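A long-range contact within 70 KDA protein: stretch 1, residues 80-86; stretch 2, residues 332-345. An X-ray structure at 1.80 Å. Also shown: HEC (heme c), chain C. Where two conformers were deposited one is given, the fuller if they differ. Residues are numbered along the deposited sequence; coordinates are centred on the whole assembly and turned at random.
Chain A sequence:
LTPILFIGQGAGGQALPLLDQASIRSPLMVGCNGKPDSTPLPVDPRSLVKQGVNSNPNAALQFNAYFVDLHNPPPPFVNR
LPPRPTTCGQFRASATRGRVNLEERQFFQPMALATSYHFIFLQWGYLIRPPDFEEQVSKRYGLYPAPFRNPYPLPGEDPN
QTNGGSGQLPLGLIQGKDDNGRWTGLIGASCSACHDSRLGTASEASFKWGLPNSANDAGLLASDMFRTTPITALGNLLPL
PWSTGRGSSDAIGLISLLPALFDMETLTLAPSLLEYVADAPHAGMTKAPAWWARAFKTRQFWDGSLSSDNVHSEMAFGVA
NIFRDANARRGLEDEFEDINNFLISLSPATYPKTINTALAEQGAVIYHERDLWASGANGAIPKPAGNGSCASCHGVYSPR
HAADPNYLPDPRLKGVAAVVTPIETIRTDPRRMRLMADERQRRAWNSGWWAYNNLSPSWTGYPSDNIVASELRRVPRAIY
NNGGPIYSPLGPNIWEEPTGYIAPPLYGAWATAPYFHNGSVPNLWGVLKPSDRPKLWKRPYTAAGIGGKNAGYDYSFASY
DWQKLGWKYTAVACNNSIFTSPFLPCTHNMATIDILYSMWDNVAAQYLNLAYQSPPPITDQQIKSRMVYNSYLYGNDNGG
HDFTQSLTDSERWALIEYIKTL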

# COMPACT_ATOMS: atom_id res chain seq x y z
N ARG A 80 25.13 10.66 -4.84
CA ARG A 80 24.62 12.03 -5.05
C ARG A 80 23.40 12.40 -4.18
O ARG A 80 22.73 13.43 -4.45
CB ARG A 80 24.21 12.30 -6.52
CG ARG A 80 25.34 12.43 -7.55
CD ARG A 80 24.83 12.95 -8.90
NE ARG A 80 25.99 13.32 -9.76
CZ ARG A 80 26.58 12.44 -10.54
NH1 ARG A 80 26.16 11.18 -10.61
NH2 ARG A 80 27.60 12.78 -11.26
N LEU A 81 23.06 11.59 -3.20
CA LEU A 81 21.90 11.88 -2.29
C LEU A 81 22.36 12.60 -1.03
O LEU A 81 23.43 12.24 -0.48
CB LEU A 81 21.21 10.57 -1.87
CG LEU A 81 20.65 9.73 -3.00
CD1 LEU A 81 19.87 8.53 -2.44
CD2 LEU A 81 19.79 10.64 -3.88
N PRO A 82 21.56 13.57 -0.53
CA PRO A 82 21.84 14.09 0.83
C PRO A 82 21.86 12.89 1.81
O PRO A 82 21.15 11.93 1.58
CB PRO A 82 20.62 14.95 1.13
CG PRO A 82 20.03 15.31 -0.22
CD PRO A 82 20.31 14.14 -1.11
N PRO A 83 22.70 12.94 2.85
CA PRO A 83 22.83 11.85 3.79
C PRO A 83 21.51 11.66 4.52
O PRO A 83 20.74 12.63 4.71
CB PRO A 83 23.90 12.31 4.75
CG PRO A 83 24.02 13.80 4.59
CD PRO A 83 23.60 14.08 3.15
N ARG A 84 21.22 10.41 4.91
CA ARG A 84 20.15 10.16 5.80
C ARG A 84 20.51 10.72 7.20
O ARG A 84 21.71 11.01 7.48
CB ARG A 84 19.95 8.62 5.90
CG ARG A 84 19.25 7.98 4.69
CD ARG A 84 18.85 6.53 4.99
NE ARG A 84 18.18 6.50 6.31
CZ ARG A 84 16.91 6.85 6.51
NH1 ARG A 84 16.12 7.21 5.47
NH2 ARG A 84 16.44 6.89 7.73
N PRO A 85 19.54 10.77 8.12
CA PRO A 85 19.78 11.25 9.51
C PRO A 85 20.84 10.38 10.17
O PRO A 85 20.85 9.18 9.90
CB PRO A 85 18.43 10.99 10.22
CG PRO A 85 17.43 11.15 9.11
CD PRO A 85 18.10 10.58 7.86
N THR A 86 21.69 10.99 11.03
CA THR A 86 22.80 10.23 11.66
C THR A 86 22.60 10.26 13.18
O THR A 86 23.32 9.55 13.93
CB THR A 86 24.16 10.86 11.37
OG1 THR A 86 24.14 12.20 11.86
CG2 THR A 86 24.47 10.84 9.83
FE HEC C . 0.75 3.70 -1.19
CHA HEC C . 2.52 0.70 -1.40
CHB HEC C . 3.50 5.22 0.39
CHC HEC C . -0.65 6.91 -1.57
CHD HEC C . -2.10 2.18 -2.14
NA HEC C . 2.55 3.16 -0.67
C1A HEC C . 3.07 1.83 -0.67
C2A HEC C . 4.31 1.70 0.08
C3A HEC C . 4.64 2.98 0.60
C4A HEC C . 3.53 3.83 0.15
CMA HEC C . 5.80 3.34 1.50
CAA HEC C . 5.18 0.43 0.31
CBA HEC C . 4.50 -0.35 1.43
CGA HEC C . 5.13 -1.71 1.65
O1A HEC C . 5.43 -2.49 0.68
O2A HEC C . 5.25 -2.01 2.84
NB HEC C . 1.37 5.61 -0.79
C1B HEC C . 2.42 6.04 -0.08
C2B HEC C . 2.52 7.48 0.10
C3B HEC C . 1.34 7.97 -0.49
C4B HEC C . 0.66 6.76 -0.94
CMB HEC C . 3.68 8.11 0.76
CAB HEC C . 0.87 9.39 -0.69
CBB HEC C . 1.71 10.18 -1.53
NC HEC C . -0.99 4.49 -1.71
C1C HEC C . -1.48 5.77 -1.87
C2C HEC C . -2.92 5.81 -2.25
C3C HEC C . -3.30 4.40 -2.44
C4C HEC C . -2.10 3.63 -2.11
CMC HEC C . -3.69 7.11 -2.47
CAC HEC C . -4.61 3.82 -2.88
CBC HEC C . -5.29 4.48 -3.91
ND HEC C . 0.32 1.77 -1.70
C1D HEC C . -0.89 1.36 -2.06
C2D HEC C . -0.95 -0.04 -2.34
C3D HEC C . 0.39 -0.46 -2.14
C4D HEC C . 1.11 0.75 -1.76
CMD HEC C . -2.09 -0.91 -2.75
CAD HEC C . 0.89 -1.84 -2.43
CBD HEC C . 1.05 -1.73 -3.99
CGD HEC C . 1.44 -3.07 -4.56
O1D HEC C . 0.59 -3.79 -5.14
O2D HEC C . 2.63 -3.45 -4.32
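Stretch 2 332-345: LEDEFEDINNFLIS

Residues 80-86 form an extended, proline-rich segment without regular helix or strand, whereas most of residues 332-345 wind into an α-helix. From Leu81 to Pro85 the psi angles of the first stretch lie between 143° and 169°, which keeps its backbone drawn out. The helix is held by successive i to i+4 backbone bonds, such as Glu337 N to Glu333 O at 2.9 Å and Asn341 N to Glu337 O at 2.9 Å. The two stretches run in the same general sense, since Leu81 lies against Glu333 near the start of the helix, and Arg84 and Pro85 against residues further along it. They remain well apart: the CA atoms of Arg84 and Glu337 are 8.3 Å from each other, and those of Pro85 and Asn341 9.0 Å. Contact is therefore made through side chains and water, and it buries a modest 273 Å², although at least 252 residues of sequence separate the partners.

Arg84 dominates the contact. Its CA-to-CB bond points sideways, but the side chain, with chi1 m, chi2 t and chi3 p, brings the guanidinium up to the helix. There both terminal nitrogens converge on one carbonyl oxygen: Arg84 NH2 donates to Asn341 OD1 at 2.7 Å, and Arg84 NH1 adds a weak hydrogen bond to Asn341 OD1 at 3.1 Å. Asn341 OD1 lies near the guanidinium plane, at its edge, as suits an acceptor shared by two N-H groups. Glu337 OE1 also lies near the guanidinium plane, out beyond NH1, but the 4.1 Å between Arg84 NH1 and Glu337 OE1 is too long for a salt bridge. Two waters span that gap. Water 3 accepts from Arg84 NH1 at 3.0 Å and donates to Glu337 OE1 at 2.7 Å; water 2 accepts weakly from Arg84 NH1 at 2.8 Å and lies 2.6 Å from Glu337 OE1.

Nonpolar atoms complete the fit. Ile344 CD1 approaches Arg84 NH2 to 4.1 Å, and the ring of Pro85 rests on the amide of Asn341, with Pro85 CG 3.6 Å from Asn341 ND2. At the other end of the contact, Leu81 CD2 comes within 3.6 Å of Glu333 OE2. The helix also borders heme c through residues that do not touch the first stretch: Phe336 CE2 lies 3.8 Å from HEC CBB, and Leu343 CD1 lies 3.8 Å from HEC CMA.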

# COMPACT_ATOMS: atom_id res chain seq x y z
N LEU A 332 10.04 17.03 -4.92
CA LEU A 332 9.33 16.42 -3.79
C LEU A 332 10.21 15.48 -2.99
O LEU A 332 9.81 15.07 -1.90
CB LEU A 332 8.10 15.58 -4.22
CG LEU A 332 7.03 16.48 -4.84
CD1 LEU A 332 5.97 15.66 -5.55
CD2 LEU A 332 6.29 17.26 -3.78
N GLU A 333 11.37 15.13 -3.51
CA GLU A 333 12.22 14.11 -2.86
C GLU A 333 12.55 14.36 -1.36
O GLU A 333 12.42 13.43 -0.57
CB GLU A 333 13.52 13.86 -3.67
CG GLU A 333 14.27 12.62 -3.16
CD GLU A 333 15.40 12.23 -4.13
OE1 GLU A 333 15.07 11.90 -5.30
OE2 GLU A 333 16.60 12.31 -3.72
N ASP A 334 13.00 15.56 -0.97
CA ASP A 334 13.28 15.85 0.45
C ASP A 334 12.02 15.57 1.31
O ASP A 334 12.11 14.95 2.39
CB ASP A 334 13.75 17.32 0.71
CG ASP A 334 15.07 17.68 0.05
OD1 ASP A 334 15.75 16.82 -0.52
OD2 ASP A 334 15.46 18.88 0.14
N GLU A 335 10.85 16.02 0.84
CA GLU A 335 9.60 15.82 1.59
C GLU A 335 9.29 14.34 1.77
O GLU A 335 8.83 13.87 2.85
CB GLU A 335 8.46 16.54 0.89
CG GLU A 335 8.58 18.03 1.16
CD GLU A 335 7.54 18.84 0.37
OE1 GLU A 335 7.52 18.77 -0.87
OE2 GLU A 335 6.78 19.60 1.01
N PHE A 336 9.64 13.59 0.74
CA PHE A 336 9.38 12.14 0.81
C PHE A 336 10.35 11.33 1.64
O PHE A 336 10.00 10.32 2.27
CB PHE A 336 9.12 11.62 -0.57
CG PHE A 336 7.68 11.82 -0.98
CD1 PHE A 336 7.21 13.10 -1.39
CD2 PHE A 336 6.79 10.74 -0.97
CE1 PHE A 336 5.85 13.28 -1.73
CE2 PHE A 336 5.43 10.92 -1.31
CZ PHE A 336 4.96 12.17 -1.66
N GLU A 337 11.59 11.76 1.69
CA GLU A 337 12.56 11.18 2.65
C GLU A 337 12.02 11.43 4.12
O GLU A 337 12.09 10.60 4.95
CB GLU A 337 13.93 11.91 2.47
CG GLU A 337 14.63 11.55 1.18
CD GLU A 337 15.22 10.13 1.16
OE1 GLU A 337 15.07 9.32 2.12
OE2 GLU A 337 15.90 9.82 0.16
N ASP A 338 11.43 12.58 4.37
CA ASP A 338 10.85 12.86 5.70
C ASP A 338 9.59 11.99 5.92
O ASP A 338 9.43 11.40 6.98
CB ASP A 338 10.44 14.35 5.79
CG ASP A 338 11.64 15.32 5.97
OD1 ASP A 338 12.73 14.88 6.38
OD2 ASP A 338 11.46 16.56 5.70
N ILE A 339 8.71 11.87 4.90
CA ILE A 339 7.59 10.91 4.98
C ILE A 339 8.12 9.50 5.31
O ILE A 339 7.65 8.86 6.23
CB ILE A 339 6.65 10.95 3.72
CG1 ILE A 339 5.91 12.34 3.59
CG2 ILE A 339 5.78 9.67 3.74
CD1 ILE A 339 5.29 12.57 2.22
N ASN A 340 9.12 9.06 4.56
CA ASN A 340 9.70 7.74 4.74
C ASN A 340 10.23 7.53 6.17
O ASN A 340 10.02 6.49 6.78
CB ASN A 340 10.82 7.49 3.73
CG ASN A 340 11.43 6.15 3.91
OD1 ASN A 340 12.62 6.05 4.30
ND2 ASN A 340 10.63 5.11 3.72
N ASN A 341 10.97 8.51 6.67
CA ASN A 341 11.35 8.49 8.07
C ASN A 341 10.19 8.49 9.06
O ASN A 341 10.28 7.82 10.03
CB ASN A 341 12.30 9.61 8.38
CG ASN A 341 13.66 9.38 7.78
OD1 ASN A 341 14.09 8.21 7.60
ND2 ASN A 341 14.33 10.46 7.41
N PHE A 342 9.12 9.26 8.84
CA PHE A 342 7.97 9.09 9.69
C PHE A 342 7.50 7.60 9.62
O PHE A 342 7.26 6.96 10.65
CB PHE A 342 6.83 10.04 9.27
CG PHE A 342 5.57 9.84 10.07
CD1 PHE A 342 5.62 9.88 11.47
CD2 PHE A 342 4.36 9.64 9.41
CE1 PHE A 342 4.43 9.69 12.19
CE2 PHE A 342 3.17 9.49 10.11
CZ PHE A 342 3.23 9.49 11.51
N LEU A 343 7.33 7.06 8.41
CA LEU A 343 6.85 5.63 8.29
C LEU A 343 7.75 4.67 9.05
O LEU A 343 7.27 3.74 9.73
CB LEU A 343 6.80 5.21 6.79
CG LEU A 343 5.98 6.19 5.91
CD1 LEU A 343 5.80 5.62 4.50
CD2 LEU A 343 4.58 6.29 6.53
N ILE A 344 9.06 4.87 8.96
CA ILE A 344 10.00 3.94 9.68
C ILE A 344 9.89 4.21 11.19
O ILE A 344 10.25 3.36 11.98
CB ILE A 344 11.46 4.27 9.31
CG1 ILE A 344 11.77 3.89 7.88
CG2 ILE A 344 12.45 3.55 10.20
CD1 ILE A 344 13.11 4.59 7.54
N SER A 345 9.36 5.36 11.61
CA SER A 345 9.32 5.67 13.07
C SER A 345 8.12 5.00 13.69
O SER A 345 7.99 5.02 14.91
CB SER A 345 9.24 7.20 13.31
OG SER A 345 7.93 7.65 13.02
O HOH W 1 18.66 11.47 1.20
O HOH W 2 14.02 8.65 4.43
O HOH W 3 16.06 6.86 2.52